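Local coordinates for Sex comb on midleg CG9495-PA (Drosophila melanogaster, PDB 1PK1), which probably takes part in Polycomb-group gene silencing, its SAM domain serving for association with other proteins, at residues 17-23 and 40-46; 29-33 and 71-75. The protein carries 2 engineered substitutions. All coordinates share one frame; numbering follows the deposited sequence.

Contact 1 and contact 2 both tie helix 19-29 or the loop that follows it to later parts of the small all-helical SAM domain. Contact 1 joins the start of that helix to the end of helix 37-42 and the turn beyond, and contact 2 joins its far end and the next loop to helix 66-79. Along the chain their segments alternate, in the order 17-23, 29-33, 40-46, 71-75. Their centres are about 14 Å apart, on opposite sides of the chain's centre, yet they meet in the core, where Phe40 CZ packs at 3.8 Å from Ile72 CD1. Contact 2 also faces the chain of another protein; contact 1 is not touched by it.

Contact 1 (17-23 and 40-46); sequences WTIEEVI and FRKHEID
Glu20 and Arg41 form the polar link between the two segments. The guanidinium grips the carboxylate side-on, with Arg41 NE 3.0 Å from Glu20 OE2 and Arg41 NH2 3.2 Å from Glu20 OE1; both oxygens use their syn lone pairs. Each oxygen is tilted from the guanidinium plane, and the N-H...O angles are near 140°. Arg41 NH1 is engaged in turn by Asp38, while Ile23 CD1 sits over the centre of one guanidinium face, 3.5 Å above it.

Apolar packing runs inward through Ile23, Val22 and Phe40. Ile23 CG1 lies 3.8 Å from Phe40 CB, and Val22 CG1 comes to the edge of the Phe40 ring, 4.0 Å from Phe40 CD2. Nearer the surface, with CG1 beside its own backbone N (chi1 -67°), Ile19 lays CD1 against Glu44 CA at 3.5 Å.

Ile45 O, buried here without a hydrogen-bond partner, receives a CA-H...O contact from Ile19 CA at 3.6 Å.

Helix ends meet at this contact: Thr18 and Glu21 make a capping box, Glu44 closes helix 37-42 in a Schellman motif, and Asp46 caps helix 47-51 through Ala49 N. Helix 47-51 packs against the contact through Leu50, which touches both Val22 and Ile45.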
# COMPACT_ATOMS: atom_id res chain seq x y z
N TRP B 17 13.38 -17.87 4.37
CA TRP B 17 12.01 -18.07 4.81
C TRP B 17 11.17 -18.91 3.87
O TRP B 17 11.34 -18.86 2.66
CB TRP B 17 11.31 -16.73 5.01
CG TRP B 17 11.79 -15.95 6.19
CD1 TRP B 17 12.66 -16.37 7.15
CD2 TRP B 17 11.38 -14.63 6.57
NE1 TRP B 17 12.82 -15.39 8.10
CE2 TRP B 17 12.04 -14.31 7.77
CE3 TRP B 17 10.50 -13.69 6.00
CZ2 TRP B 17 11.87 -13.09 8.42
CZ3 TRP B 17 10.33 -12.47 6.65
CH2 TRP B 17 11.01 -12.18 7.85
N THR B 18 10.26 -19.69 4.44
CA THR B 18 9.35 -20.52 3.67
C THR B 18 8.17 -19.62 3.35
O THR B 18 8.08 -18.51 3.87
CB THR B 18 8.82 -21.70 4.49
OG1 THR B 18 8.04 -21.19 5.59
CG2 THR B 18 9.97 -22.54 5.03
N ILE B 19 7.26 -20.10 2.50
CA ILE B 19 6.07 -19.33 2.16
C ILE B 19 5.27 -18.99 3.42
O ILE B 19 4.81 -17.86 3.59
CB ILE B 19 5.17 -20.12 1.17
CG1 ILE B 19 5.88 -20.27 -0.18
CG2 ILE B 19 3.82 -19.42 1.03
CD1 ILE B 19 5.19 -21.24 -1.14
N GLU B 20 5.10 -19.97 4.31
CA GLU B 20 4.34 -19.70 5.53
C GLU B 20 5.04 -18.69 6.44
O GLU B 20 4.37 -17.89 7.10
CB GLU B 20 4.07 -21.00 6.29
CG GLU B 20 3.06 -21.92 5.61
CD GLU B 20 1.79 -21.19 5.19
OE1 GLU B 20 1.28 -20.36 5.97
OE2 GLU B 20 1.29 -21.46 4.08
N GLU B 21 6.36 -18.72 6.48
CA GLU B 21 7.11 -17.78 7.31
C GLU B 21 6.94 -16.36 6.77
O GLU B 21 6.86 -15.40 7.55
CB GLU B 21 8.59 -18.15 7.36
CG GLU B 21 8.86 -19.42 8.18
CD GLU B 21 10.34 -19.76 8.26
OE1 GLU B 21 10.97 -19.92 7.20
OE2 GLU B 21 10.86 -19.88 9.39
N VAL B 22 6.89 -16.22 5.45
CA VAL B 22 6.69 -14.91 4.83
C VAL B 22 5.29 -14.39 5.17
O VAL B 22 5.11 -13.21 5.49
CB VAL B 22 6.82 -14.99 3.28
CG1 VAL B 22 6.29 -13.71 2.64
CG2 VAL B 22 8.28 -15.19 2.90
N ILE B 23 4.31 -15.27 5.10
CA ILE B 23 2.94 -14.89 5.41
C ILE B 23 2.81 -14.51 6.88
O ILE B 23 2.11 -13.56 7.22
CB ILE B 23 1.96 -16.03 5.06
CG1 ILE B 23 1.94 -16.20 3.54
CG2 ILE B 23 0.57 -15.71 5.61
CD1 ILE B 23 1.04 -17.32 3.04
N PHE B 40 -0.43 -14.96 -1.53
CA PHE B 40 0.98 -15.24 -1.34
C PHE B 40 1.24 -16.73 -1.49
O PHE B 40 2.28 -17.13 -2.02
CB PHE B 40 1.44 -14.74 0.04
CG PHE B 40 1.83 -13.30 0.04
CD1 PHE B 40 0.91 -12.31 -0.29
CD2 PHE B 40 3.14 -12.92 0.33
CE1 PHE B 40 1.28 -10.97 -0.36
CE2 PHE B 40 3.53 -11.58 0.27
CZ PHE B 40 2.60 -10.61 -0.07
N ARG B 41 0.30 -17.55 -1.06
CA ARG B 41 0.44 -18.99 -1.20
C ARG B 41 0.34 -19.36 -2.68
O ARG B 41 1.15 -20.14 -3.19
CB ARG B 41 -0.66 -19.72 -0.41
CG ARG B 41 -0.59 -19.44 1.08
CD ARG B 41 -1.50 -20.35 1.90
NE ARG B 41 -1.31 -20.15 3.33
CZ ARG B 41 -1.80 -19.13 4.03
NH1 ARG B 41 -2.54 -18.20 3.43
NH2 ARG B 41 -1.54 -19.02 5.32
N LYS B 42 -0.64 -18.77 -3.36
CA LYS B 42 -0.88 -19.00 -4.78
C LYS B 42 0.36 -18.66 -5.61
O LYS B 42 0.74 -19.41 -6.52
CB LYS B 42 -2.06 -18.14 -5.25
CG LYS B 42 -2.38 -18.20 -6.74
CD LYS B 42 -3.06 -19.49 -7.14
CE LYS B 42 -3.60 -19.39 -8.57
NZ LYS B 42 -4.17 -20.68 -9.03
N HIS B 43 1.00 -17.53 -5.30
CA HIS B 43 2.19 -17.11 -6.03
C HIS B 43 3.49 -17.69 -5.48
O HIS B 43 4.58 -17.38 -5.99
CB HIS B 43 2.24 -15.57 -6.07
CG HIS B 43 1.25 -14.99 -7.03
ND1 HIS B 43 1.55 -14.74 -8.35
CD2 HIS B 43 -0.07 -14.70 -6.88
CE1 HIS B 43 0.46 -14.33 -8.98
NE2 HIS B 43 -0.53 -14.30 -8.11
N GLU B 44 3.36 -18.54 -4.47
CA GLU B 44 4.50 -19.21 -3.85
C GLU B 44 5.57 -18.22 -3.45
O GLU B 44 6.74 -18.36 -3.80
CB GLU B 44 5.07 -20.25 -4.83
CG GLU B 44 4.13 -21.43 -5.06
CD GLU B 44 4.47 -22.24 -6.31
OE1 GLU B 44 5.63 -22.18 -6.78
OE2 GLU B 44 3.58 -22.94 -6.81
N ILE B 45 5.17 -17.21 -2.68
CA ILE B 45 6.09 -16.18 -2.24
C ILE B 45 6.86 -16.61 -1.00
O ILE B 45 6.40 -16.44 0.12
CB ILE B 45 5.33 -14.85 -1.96
CG1 ILE B 45 4.55 -14.43 -3.22
CG2 ILE B 45 6.31 -13.74 -1.58
CD1 ILE B 45 5.42 -14.23 -4.45
N ASP B 46 8.03 -17.20 -1.22
CA ASP B 46 8.87 -17.61 -0.11
C ASP B 46 9.84 -16.47 0.15
O ASP B 46 9.71 -15.40 -0.46
CB ASP B 46 9.62 -18.91 -0.44
CG ASP B 46 10.63 -18.73 -1.56
OD1 ASP B 46 10.50 -17.79 -2.38
OD2 ASP B 46 11.56 -19.56 -1.64

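Contact 2 (29-33 and 71-75); sequences NDNSL and KICNL
An Asx turn just after helix 19-29 brings Asp30 and Ser32 up against Lys71 of helix 66-79. Two donors from Ser32 reach Asp30 OD1 from the same face of the carboxylate: Ser32 N at 3.2 Å on the anti side, and Ser32 OG from above the plane, in a bond modelled so short that its exact length is doubtful. The bond from Ser32 N probably helps to restrain the carboxylate's rotation. Ser32 OG accepts in its turn from Lys71 NZ at 3.1 Å, and so bridges the lysine and the aspartate. The charged ends of Asp30 and Lys71 do not meet directly; instead the lysine chain passes across the acid at about a right angle, with Lys71 CD 3.5 Å from Asp30 OD2. A bend at chi3 (-137°) then turns the ammonium group to the serine. Lys71 NZ also makes a salt bridge to an acidic side chain on the chain of another protein, so the turn and the lysine form part of a protein-protein interface.

Beneath this polar layer, the ends of Leu33 and Leu75 meet head-on, their CD1 atoms 3.8 Å apart. Leu33 CD1 lies equally close to Ile72 CG1, and Leu75 CD2 is 3.9 Å from Asn29 CB. Ile26 of helix 19-29 touches both leucines, and Met58 of helix 55-61 packs on Ile72, so three helices and the 3-10 turn that begins at Asn31 converge here.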
# COMPACT_ATOMS: atom_id res chain seq x y z
N ASN B 29 2.77 -8.42 11.37
CA ASN B 29 3.18 -7.02 11.40
C ASN B 29 2.08 -6.07 10.92
O ASN B 29 2.03 -4.91 11.34
CB ASN B 29 4.45 -6.83 10.57
CG ASN B 29 5.70 -7.22 11.34
OD1 ASN B 29 6.20 -6.44 12.15
ND2 ASN B 29 6.18 -8.43 11.12
N ASP B 30 1.20 -6.57 10.06
CA ASP B 30 0.10 -5.75 9.54
C ASP B 30 -1.11 -6.65 9.32
O ASP B 30 -1.26 -7.25 8.26
CB ASP B 30 0.51 -5.10 8.22
CG ASP B 30 -0.44 -4.00 7.80
OD1 ASP B 30 -1.62 -4.02 8.22
OD2 ASP B 30 -0.01 -3.11 7.03
N ASN B 31 -1.96 -6.74 10.33
CA ASN B 31 -3.15 -7.58 10.28
C ASN B 31 -4.11 -7.29 9.12
O ASN B 31 -4.86 -8.17 8.71
CB ASN B 31 -3.89 -7.47 11.61
CG ASN B 31 -5.13 -8.31 11.65
OD1 ASN B 31 -6.24 -7.80 11.50
ND2 ASN B 31 -4.96 -9.62 11.82
N SER B 32 -4.07 -6.07 8.58
CA SER B 32 -4.96 -5.69 7.49
C SER B 32 -4.60 -6.35 6.16
O SER B 32 -5.37 -6.30 5.20
CB SER B 32 -4.97 -4.17 7.31
OG SER B 32 -3.71 -3.70 6.85
N LEU B 33 -3.43 -6.97 6.11
CA LEU B 33 -2.95 -7.64 4.90
C LEU B 33 -3.22 -9.14 4.90
O LEU B 33 -2.97 -9.82 3.91
CB LEU B 33 -1.45 -7.40 4.74
CG LEU B 33 -1.04 -5.96 4.41
CD1 LEU B 33 0.48 -5.82 4.53
CD2 LEU B 33 -1.50 -5.61 3.00
N LYS B 71 1.86 -1.08 1.26
CA LYS B 71 2.04 -1.56 2.63
C LYS B 71 2.99 -2.76 2.66
O LYS B 71 3.81 -2.89 3.56
CB LYS B 71 0.71 -1.96 3.26
CG LYS B 71 -0.29 -0.84 3.46
CD LYS B 71 -1.43 -1.35 4.32
CE LYS B 71 -2.78 -0.91 3.83
NZ LYS B 71 -3.83 -1.68 4.56
N ILE B 72 2.85 -3.64 1.68
CA ILE B 72 3.70 -4.81 1.61
C ILE B 72 5.14 -4.39 1.32
O ILE B 72 6.08 -4.89 1.93
CB ILE B 72 3.19 -5.80 0.54
CG1 ILE B 72 1.85 -6.40 1.01
CG2 ILE B 72 4.22 -6.89 0.30
CD1 ILE B 72 1.07 -7.12 -0.07
N CYS B 73 5.30 -3.44 0.39
CA CYS B 73 6.65 -2.96 0.06
C CYS B 73 7.30 -2.37 1.30
O CYS B 73 8.50 -2.53 1.52
CB CYS B 73 6.60 -1.89 -1.03
SG CYS B 73 6.46 -2.53 -2.70
N ASN B 74 6.50 -1.69 2.11
CA ASN B 74 7.00 -1.07 3.34
C ASN B 74 7.57 -2.14 4.27
O ASN B 74 8.61 -1.94 4.89
CB ASN B 74 5.88 -0.29 4.05
CG ASN B 74 6.35 0.38 5.33
OD1 ASN B 74 6.02 -0.07 6.43
ND2 ASN B 74 7.13 1.44 5.19
N LEU B 75 6.88 -3.27 4.36
CA LEU B 75 7.34 -4.37 5.20
C LEU B 75 8.55 -5.08 4.58
O LEU B 75 9.46 -5.50 5.29
CB LEU B 75 6.21 -5.38 5.43
CG LEU B 75 5.00 -4.85 6.22
CD1 LEU B 75 3.91 -5.92 6.24
CD2 LEU B 75 5.43 -4.47 7.63